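Local coordinates for protein multi-copper Oxidase CueO (PDB 6EVG) that oxidises lignin model compounds and lignosulfonate as a laccase-like multicopper oxidase, probably with molecular oxygen as the electron acceptor, at residues P22-E30 / V205-A213; R45-A55 / R178-V186. One frame throughout, in Å; residues are numbered along the deposited sequence.

Interaction 1: P22-E30 / V205-A213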
loop_
_atom_site.group_PDB
_atom_site.type_symbol
_atom_site.label_atom_id
_atom_site.label_comp_id
_atom_site.label_asym_id
_atom_site.label_seq_id
_atom_site.Cartn_x
_atom_site.Cartn_y
_atom_site.Cartn_z
ATOM N N PRO A 22 -16.478 -12.899 -12.042
ATOM C CA PRO A 22 -16.196 -11.508 -12.396
ATOM C C PRO A 22 -15.377 -10.767 -11.350
ATOM O O PRO A 22 -15.599 -10.926 -10.172
ATOM C CB PRO A 22 -17.554 -10.829 -12.538
ATOM C CG PRO A 22 -18.534 -11.895 -12.449
ATOM C CD PRO A 22 -17.930 -13.180 -11.989
ATOM N N LEU A 23 -14.493 -9.887 -11.773
ATOM C CA LEU A 23 -13.704 -9.070 -10.841
ATOM C C LEU A 23 -14.669 -8.136 -10.071
ATOM O O LEU A 23 -15.311 -7.299 -10.660
ATOM C CB LEU A 23 -12.733 -8.247 -11.622
ATOM C CG LEU A 23 -11.833 -7.332 -10.771
ATOM C CD1 LEU A 23 -10.778 -8.102 -10.037
ATOM C CD2 LEU A 23 -11.234 -6.191 -11.603
ATOM N N PRO A 24 -14.683 -8.223 -8.735
ATOM C CA PRO A 24 -15.425 -7.264 -7.922
ATOM C C PRO A 24 -14.782 -5.895 -7.948
ATOM O O PRO A 24 -13.568 -5.799 -8.014
ATOM C CB PRO A 24 -15.312 -7.866 -6.521
ATOM C CG PRO A 24 -14.805 -9.162 -6.585
ATOM C CD PRO A 24 -14.095 -9.264 -7.891
ATOM N N LEU A 25 -15.609 -4.872 -7.880
ATOM C CA LEU A 25 -15.139 -3.499 -7.838
ATOM C C LEU A 25 -15.442 -2.885 -6.482
ATOM O O LEU A 25 -16.556 -2.993 -5.990
ATOM C CB LEU A 25 -15.868 -2.693 -8.930
ATOM C CG LEU A 25 -15.463 -2.766 -10.339
ATOM C CD1 LEU A 25 -16.551 -2.091 -11.129
ATOM C CD2 LEU A 25 -14.167 -1.954 -10.444
ATOM N N PRO A 26 -14.462 -2.280 -5.849
ATOM C CA PRO A 26 -14.776 -1.544 -4.588
ATOM C C PRO A 26 -15.862 -0.512 -4.883
ATOM O O PRO A 26 -15.747 0.228 -5.881
ATOM C CB PRO A 26 -13.434 -0.893 -4.221
ATOM C CG PRO A 26 -12.423 -1.808 -4.850
ATOM C CD PRO A 26 -13.041 -2.186 -6.174
ATOM N N PRO A 27 -16.882 -0.385 -4.039
ATOM C CA PRO A 27 -17.871 0.630 -4.319
ATOM C C PRO A 27 -17.263 2.036 -4.226
ATOM O O PRO A 27 -16.452 2.309 -3.350
ATOM C CB PRO A 27 -18.897 0.394 -3.208
ATOM C CG PRO A 27 -18.462 -0.637 -2.399
ATOM C CD PRO A 27 -17.203 -1.226 -2.880
ATOM N N LEU A 28 -17.725 2.918 -5.093
ATOM C CA LEU A 28 -17.250 4.306 -5.092
ATOM C C LEU A 28 -18.000 5.083 -4.028
ATOM O O LEU A 28 -19.258 5.097 -4.039
ATOM C CB LEU A 28 -17.511 4.908 -6.461
ATOM C CG LEU A 28 -17.209 6.362 -6.651
ATOM C CD1 LEU A 28 -15.729 6.685 -6.473
ATOM C CD2 LEU A 28 -17.678 6.870 -8.023
ATOM N N VAL A 29 -17.259 5.762 -3.157
ATOM C CA VAL A 29 -17.868 6.594 -2.115
ATOM C C VAL A 29 -17.275 7.982 -2.212
ATOM O O VAL A 29 -16.040 8.146 -2.226
ATOM C CB VAL A 29 -17.663 5.982 -0.723
ATOM C CG1 VAL A 29 -18.155 6.936 0.362
ATOM C CG2 VAL A 29 -18.358 4.640 -0.621
ATOM N N GLU A 30 -18.142 8.986 -2.255
ATOM C CA GLU A 30 -17.751 10.394 -2.236
ATOM C C GLU A 30 -18.417 11.079 -1.048
ATOM O O GLU A 30 -19.419 10.578 -0.527
ATOM C CB GLU A 30 -18.149 11.078 -3.558
ATOM C CG GLU A 30 -17.399 10.468 -4.729
ATOM C CD GLU A 30 -17.904 10.925 -6.073
ATOM O OE1 GLU A 30 -19.088 10.658 -6.421
ATOM O OE2 GLU A 30 -17.160 11.595 -6.833
ATOM N N VAL A 205 -7.313 -11.276 -6.188
ATOM C CA VAL A 205 -7.429 -9.894 -6.667
ATOM C C VAL A 205 -8.804 -9.401 -6.288
ATOM O O VAL A 205 -9.819 -10.026 -6.575
ATOM C CB VAL A 205 -7.170 -9.759 -8.176
ATOM C CG1 VAL A 205 -7.183 -8.293 -8.597
ATOM C CG2 VAL A 205 -5.864 -10.455 -8.593
ATOM N N ASN A 206 -8.825 -8.257 -5.576
ATOM C CA ASN A 206 -10.089 -7.704 -5.081
ATOM C C ASN A 206 -10.918 -8.749 -4.363
ATOM O O ASN A 206 -12.142 -8.753 -4.438
ATOM C CB ASN A 206 -10.886 -6.979 -6.188
ATOM C CG ASN A 206 -10.161 -5.767 -6.720
ATOM O OD1 ASN A 206 -9.084 -5.393 -6.223
ATOM N ND2 ASN A 206 -10.747 -5.118 -7.739
ATOM N N GLY A 207 -10.237 -9.582 -3.569
ATOM C CA GLY A 207 -10.906 -10.532 -2.722
ATOM C C GLY A 207 -11.307 -11.848 -3.315
ATOM O O GLY A 207 -11.935 -12.664 -2.600
ATOM N N ILE A 208 -10.997 -12.194 -4.525
ATOM C CA ILE A 208 -11.423 -13.423 -5.259
ATOM C C ILE A 208 -10.217 -14.065 -5.936
ATOM O O ILE A 208 -9.313 -13.384 -6.448
ATOM C CB ILE A 208 -12.470 -12.979 -6.526
ATOM C CG1 ILE A 208 -13.648 -12.216 -5.975
ATOM C CG2 ILE A 208 -12.800 -14.124 -7.413
ATOM C CD1 ILE A 208 -14.376 -12.996 -5.019
ATOM N N VAL A 209 -10.270 -15.410 -5.893
ATOM C CA VAL A 209 -9.284 -16.227 -6.615
ATOM C C VAL A 209 -9.641 -16.179 -8.122
ATOM O O VAL A 209 -10.735 -16.512 -8.537
ATOM C CB VAL A 209 -9.272 -17.645 -6.103
ATOM C CG1 VAL A 209 -8.244 -18.498 -6.919
ATOM C CG2 VAL A 209 -8.905 -17.736 -4.650
ATOM N N SER A 210 -8.639 -15.824 -8.897
ATOM C CA SER A 210 -8.697 -15.895 -10.365
ATOM C C SER A 210 -9.922 -15.246 -10.983
ATOM O O SER A 210 -10.635 -15.856 -11.770
ATOM C CB SER A 210 -8.486 -17.341 -10.778
ATOM O OG SER A 210 -7.123 -17.711 -10.391
ATOM N N PRO A 211 -10.160 -13.951 -10.723
ATOM C CA PRO A 211 -11.274 -13.287 -11.364
ATOM C C PRO A 211 -10.995 -12.960 -12.830
ATOM O O PRO A 211 -9.838 -13.042 -13.288
ATOM C CB PRO A 211 -11.405 -11.985 -10.570
ATOM C CG PRO A 211 -9.986 -11.693 -10.123
ATOM C CD PRO A 211 -9.379 -13.050 -9.862
ATOM N N GLU A 212 -12.078 -12.569 -13.522
ATOM C CA GLU A 212 -11.982 -12.145 -14.908
ATOM C C GLU A 212 -12.589 -10.749 -15.025
ATOM O O GLU A 212 -13.713 -10.492 -14.555
ATOM C CB GLU A 212 -12.725 -13.109 -15.810
ATOM C CG GLU A 212 -12.538 -12.900 -17.286
ATOM C CD GLU A 212 -13.014 -14.115 -18.105
ATOM O OE1 GLU A 212 -12.326 -15.172 -18.048
ATOM O OE2 GLU A 212 -14.072 -13.997 -18.730
ATOM N N ALA A 213 -11.855 -9.834 -15.650
ATOM C CA ALA A 213 -12.300 -8.480 -15.940
ATOM C C ALA A 213 -12.603 -8.338 -17.414
ATOM O O ALA A 213 -11.799 -8.742 -18.246
ATOM C CB ALA A 213 -11.288 -7.438 -15.539
#

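Interaction 2: R45-A55 / R178-V186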
loop_
_atom_site.group_PDB
_atom_site.type_symbol
_atom_site.label_atom_id
_atom_site.label_comp_id
_atom_site.label_asym_id
_atom_site.label_seq_id
_atom_site.Cartn_x
_atom_site.Cartn_y
_atom_site.Cartn_z
ATOM N N ARG A 45 -17.929 -12.812 7.202
ATOM C CA ARG A 45 -17.406 -13.961 6.484
ATOM C C ARG A 45 -17.371 -13.589 5.030
ATOM O O ARG A 45 -18.215 -12.824 4.552
ATOM C CB ARG A 45 -18.259 -15.230 6.717
ATOM C CG ARG A 45 -18.406 -15.586 8.182
ATOM C CD ARG A 45 -19.151 -16.844 8.391
ATOM N NE ARG A 45 -18.344 -17.968 7.961
ATOM C CZ ARG A 45 -17.293 -18.441 8.634
ATOM N NH1 ARG A 45 -16.983 -17.929 9.773
ATOM N NH2 ARG A 45 -16.558 -19.445 8.187
ATOM N N HIS A 46 -16.403 -14.185 4.317
ATOM C CA HIS A 46 -16.169 -13.813 2.908
ATOM C C HIS A 46 -15.838 -15.044 2.079
ATOM O O HIS A 46 -15.037 -15.876 2.507
ATOM C CB HIS A 46 -15.033 -12.788 2.845
ATOM C CG HIS A 46 -14.645 -12.396 1.463
ATOM N ND1 HIS A 46 -15.376 -11.529 0.696
ATOM C CD2 HIS A 46 -13.597 -12.808 0.705
ATOM C CE1 HIS A 46 -14.773 -11.392 -0.486
ATOM N NE2 HIS A 46 -13.688 -12.144 -0.501
ATOM N N SER A 47 -16.424 -15.097 0.875
ATOM C CA SER A 47 -16.087 -16.133 -0.087
ATOM C C SER A 47 -15.016 -15.637 -1.064
ATOM O O SER A 47 -15.241 -14.718 -1.858
ATOM C CB SER A 47 -17.333 -16.536 -0.843
ATOM O OG SER A 47 -17.014 -17.478 -1.863
ATOM N N PHE A 48 -13.868 -16.284 -1.013
ATOM C CA PHE A 48 -12.814 -16.047 -1.935
ATOM C C PHE A 48 -12.962 -16.854 -3.235
ATOM O O PHE A 48 -12.386 -16.535 -4.260
ATOM C CB PHE A 48 -11.444 -16.374 -1.315
ATOM C CG PHE A 48 -11.110 -15.552 -0.058
ATOM C CD1 PHE A 48 -10.481 -14.347 -0.166
ATOM C CD2 PHE A 48 -11.480 -15.984 1.207
ATOM C CE1 PHE A 48 -10.220 -13.576 0.917
ATOM C CE2 PHE A 48 -11.210 -15.214 2.339
ATOM C CZ PHE A 48 -10.565 -14.001 2.191
ATOM N N GLU A 49 -13.674 -17.967 -3.138
ATOM C CA GLU A 49 -13.925 -18.821 -4.282
ATOM C C GLU A 49 -15.228 -19.483 -4.107
ATOM O O GLU A 49 -15.688 -19.672 -2.978
ATOM C CB GLU A 49 -12.751 -19.647 -4.534
ATOM C CG GLU A 49 -12.478 -20.706 -3.624
ATOM C CD GLU A 49 -11.475 -21.726 -4.223
ATOM O OE1 GLU A 49 -10.735 -21.485 -5.238
ATOM O OE2 GLU A 49 -11.446 -22.797 -3.637
ATOM N N GLU A 50 -15.848 -19.849 -5.205
ATOM C CA GLU A 50 -17.153 -20.491 -5.199
ATOM C C GLU A 50 -17.127 -21.723 -4.382
ATOM O O GLU A 50 -16.152 -22.505 -4.501
ATOM C CB GLU A 50 -17.564 -20.852 -6.629
ATOM C CG GLU A 50 -18.961 -21.449 -6.820
ATOM C CD GLU A 50 -19.419 -21.253 -8.264
ATOM O OE1 GLU A 50 -18.885 -21.983 -9.134
ATOM O OE2 GLU A 50 -20.246 -20.340 -8.521
ATOM N N GLY A 51 -18.085 -21.795 -3.488
ATOM C CA GLY A 51 -18.281 -22.959 -2.651
ATOM C C GLY A 51 -17.694 -22.865 -1.284
ATOM O O GLY A 51 -17.957 -23.752 -0.517
ATOM N N SER A 52 -16.960 -21.821 -0.957
ATOM C CA SER A 52 -16.335 -21.775 0.338
ATOM C C SER A 52 -16.454 -20.358 0.899
ATOM O O SER A 52 -16.772 -19.413 0.213
ATOM C CB SER A 52 -14.882 -22.138 0.256
ATOM O OG SER A 52 -14.199 -21.423 -0.704
ATOM N N GLU A 53 -16.176 -20.274 2.208
ATOM C CA GLU A 53 -16.195 -18.993 2.906
ATOM C C GLU A 53 -15.255 -19.098 4.114
ATOM O O GLU A 53 -15.061 -20.198 4.658
ATOM C CB GLU A 53 -17.638 -18.900 3.292
ATOM C CG GLU A 53 -18.068 -17.680 3.862
ATOM C CD GLU A 53 -19.540 -17.801 4.356
ATOM O OE1 GLU A 53 -19.843 -18.343 5.452
ATOM O OE2 GLU A 53 -20.400 -17.412 3.581
ATOM N N ALA A 54 -14.731 -17.947 4.549
ATOM C CA ALA A 54 -13.821 -17.905 5.691
ATOM C C ALA A 54 -14.147 -16.697 6.561
ATOM O O ALA A 54 -14.693 -15.687 6.102
ATOM C CB ALA A 54 -12.374 -17.851 5.272
ATOM N N ALA A 55 -13.745 -16.791 7.830
ATOM C CA ALA A 55 -13.840 -15.611 8.717
ATOM C C ALA A 55 -13.048 -14.453 8.152
ATOM O O ALA A 55 -11.963 -14.651 7.594
ATOM C CB ALA A 55 -13.264 -15.974 10.073
ATOM N N ARG A 178 -3.443 -15.691 0.276
ATOM C CA ARG A 178 -4.165 -16.357 1.328
ATOM C C ARG A 178 -3.601 -17.770 1.550
ATOM O O ARG A 178 -3.440 -18.550 0.615
ATOM C CB ARG A 178 -5.633 -16.574 0.932
ATOM C CG ARG A 178 -6.441 -15.309 0.744
ATOM C CD ARG A 178 -6.634 -14.519 2.047
ATOM N NE ARG A 178 -7.341 -15.311 3.018
ATOM C CZ ARG A 178 -7.928 -14.783 4.093
ATOM N NH1 ARG A 178 -7.817 -13.516 4.349
ATOM N NH2 ARG A 178 -8.662 -15.575 4.888
ATOM N N ARG A 179 -3.351 -18.100 2.828
ATOM C CA ARG A 179 -3.123 -19.479 3.237
ATOM C C ARG A 179 -4.456 -20.228 3.378
ATOM O O ARG A 179 -4.486 -21.437 3.139
ATOM C CB ARG A 179 -2.301 -19.522 4.524
ATOM C CG ARG A 179 -1.925 -20.886 5.022
ATOM C CD ARG A 179 -0.908 -20.907 6.120
ATOM N NE ARG A 179 0.333 -20.271 5.666
ATOM C CZ ARG A 179 1.355 -19.899 6.442
ATOM N NH1 ARG A 179 1.316 -20.157 7.735
ATOM N NH2 ARG A 179 2.401 -19.295 5.935
ATOM N N VAL A 180 -5.492 -19.519 3.818
ATOM C CA VAL A 180 -6.764 -20.125 4.163
ATOM C C VAL A 180 -7.894 -19.394 3.442
ATOM O O VAL A 180 -8.021 -18.169 3.567
ATOM C CB VAL A 180 -6.984 -20.070 5.676
ATOM C CG1 VAL A 180 -8.349 -20.653 6.050
ATOM C CG2 VAL A 180 -5.846 -20.799 6.416
ATOM N N ILE A 181 -8.703 -20.156 2.707
ATOM C CA ILE A 181 -9.907 -19.627 2.077
ATOM C C ILE A 181 -11.196 -20.259 2.595
ATOM O O ILE A 181 -12.296 -19.856 2.186
ATOM C CB ILE A 181 -9.798 -19.639 0.530
ATOM C CG1 ILE A 181 -9.544 -21.052 0.004
ATOM C CG2 ILE A 181 -8.699 -18.705 0.057
ATOM C CD1 ILE A 181 -10.551 -22.090 0.167
ATOM N N GLU A 182 -11.116 -21.239 3.506
ATOM C CA GLU A 182 -12.291 -21.870 4.129
ATOM C C GLU A 182 -11.995 -22.069 5.574
ATOM O O GLU A 182 -10.969 -22.679 5.943
ATOM C CB GLU A 182 -12.597 -23.195 3.437
ATOM C CG GLU A 182 -13.724 -23.975 4.111
ATOM C CD GLU A 182 -15.113 -23.450 4.024
ATOM O OE1 GLU A 182 -15.606 -23.492 2.909
ATOM O OE2 GLU A 182 -15.753 -23.236 5.171
ATOM N N GLY A 183 -12.907 -21.618 6.431
ATOM C CA GLY A 183 -12.774 -21.835 7.858
ATOM C C GLY A 183 -12.543 -20.572 8.630
ATOM O O GLY A 183 -12.446 -19.440 8.128
ATOM N N ASP A 184 -12.384 -20.777 9.937
ATOM C CA ASP A 184 -12.219 -19.681 10.850
ATOM C C ASP A 184 -10.807 -19.360 11.309
ATOM O O ASP A 184 -10.554 -18.274 11.812
ATOM C CB ASP A 184 -13.130 -19.879 12.078
ATOM C CG ASP A 184 -14.611 -19.735 11.713
ATOM O OD1 ASP A 184 -14.912 -19.106 10.682
ATOM O OD2 ASP A 184 -15.486 -20.183 12.494
ATOM N N LYS A 185 -9.902 -20.292 11.095
ATOM C CA LYS A 185 -8.487 -20.083 11.521
ATOM C C LYS A 185 -7.734 -19.612 10.308
ATOM O O LYS A 185 -7.208 -20.431 9.549
ATOM C CB LYS A 185 -7.914 -21.372 12.115
ATOM C CG LYS A 185 -8.603 -21.813 13.371
ATOM C CD LYS A 185 -7.899 -23.053 13.889
ATOM C CE LYS A 185 -8.397 -23.495 15.230
ATOM N NZ LYS A 185 -7.623 -24.740 15.550
ATOM N N VAL A 186 -7.774 -18.303 10.052
ATOM C CA VAL A 186 -7.282 -17.759 8.791
ATOM C C VAL A 186 -5.861 -17.183 8.894
ATOM O O VAL A 186 -5.141 -17.170 7.888
ATOM C CB VAL A 186 -8.238 -16.731 8.180
ATOM C CG1 VAL A 186 -9.566 -17.377 7.853
ATOM C CG2 VAL A 186 -8.436 -15.515 9.068
HETATM O O HOH W 1 -13.600 -18.864 0.077
HETATM O O HOH W 2 -10.074 -13.299 6.205
#

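Interaction 1: P22-E30 / V205-A213
The side-chain amide of Asn206 is gripped from several directions: ND2 donates to Pro24 O at 2.9 Å and also to Pro172 O, while OD1 accepts from Val174 N. The contact brings the extended N-terminal arm of this three-domain cupredoxin fold onto a type I' beta hairpin turn, Val205 to Ile208. Such a turn needs left-handed backbone angles, which asparagine and glycine adopt most readily, so Asn206 and Gly207 suit its two central places. With CG beside its own backbone N (chi1 -64°), the Asn206 carboxamide reaches the arm, and ND2 meets Pro24 O nearly along the C=O axis. Proline cannot donate from its nitrogen, but its carbonyl still accepts, and the Pro24 ring lies against Ile208 CG1. A second bond fixes the start of the modelled arm: Leu23 N gives to Glu212 O at 3.0 Å. Between these two bonds the Leu23 side chain provides the apolar filling. Its chi1 of 180° sets CG beside the carbonyl carbon; CD1 then packs on Pro211 CG at 3.7 Å and on Val205 CG1 at 3.9 Å, and Leu23 CD2 turns to Ala213 CB, 4.1 Å away.

Interaction 2: R45-A55 / R178-V186
Gly183 bridges to Ala54 in a single parallel beta bridge: Gly183 N donates to Glu53 O at 3.1 Å, and Gly183 O accepts from Ala55 N at 3.0 Å. The loop 178-186 lies along the hairpin of strands 36-46 and 54-59, at one edge of a sheet of the N-terminal cupredoxin domain, where 54-59 is an outermost strand. The backbone angles of Gly183 would jam a beta carbon against the preceding carbonyl, which explains the glycine. On the outer side, charges are paired in a network. Arg45 NE meets Glu53 OE1 at 2.9 Å in the guanidinium plane, and NH1 meets the syn lone pair of Asp184 OD1 at 2.5 Å, a length short enough to be treated cautiously; a weak bond from NH2 reaches the same oxygen. Glu182 OE1 takes another weak bond, from Glu53 N. Deeper in, one water accepts from Phe48 N, shares a hydrogen bond with Ser52 OG and donates to Ile181 O at 2.7 Å, so these three atoms are linked through water. Branched Ile181 supplies apolar bulk, its CG2 on Phe48 CB at 3.9 Å; Ala54 CB meets Val186 CG1. Arg178, bent at chi2 and chi3 (-66° and -61°), folds back to grip Val180 O with NE and NH2, while NH1 gives to a second water that donates to Ala55 O at 2.7 Å. Thus held, its flat guanidinium lies over the CZ end of one face of the Phe48 ring, the planes 30° apart; Phe48 CZ lies over the guanidinium centre, 3.3 Å from Arg178 CZ.

Both contacts join the N-terminal part of the chain to the middle part, and their centres lie about 16 Å apart; along the sequence, interaction 2 is nested inside the loop closed by interaction 1. They meet where the hairpin at 45-55 runs beside the segment 205-213. His46 NE2 lies 2.8 Å from Gly207 O and Val209 N lies 2.9 Å from Phe48 O, both probable hydrogen bonds, and Ile208 CD1 packs on Ser47 O at 3.7 Å. The two contacts therefore adjoin, both on the boundary between the N-terminal and middle domains. Neither contact includes the copper ligands His434, Cys490 and His495, which belong to the C-terminal part of the chain.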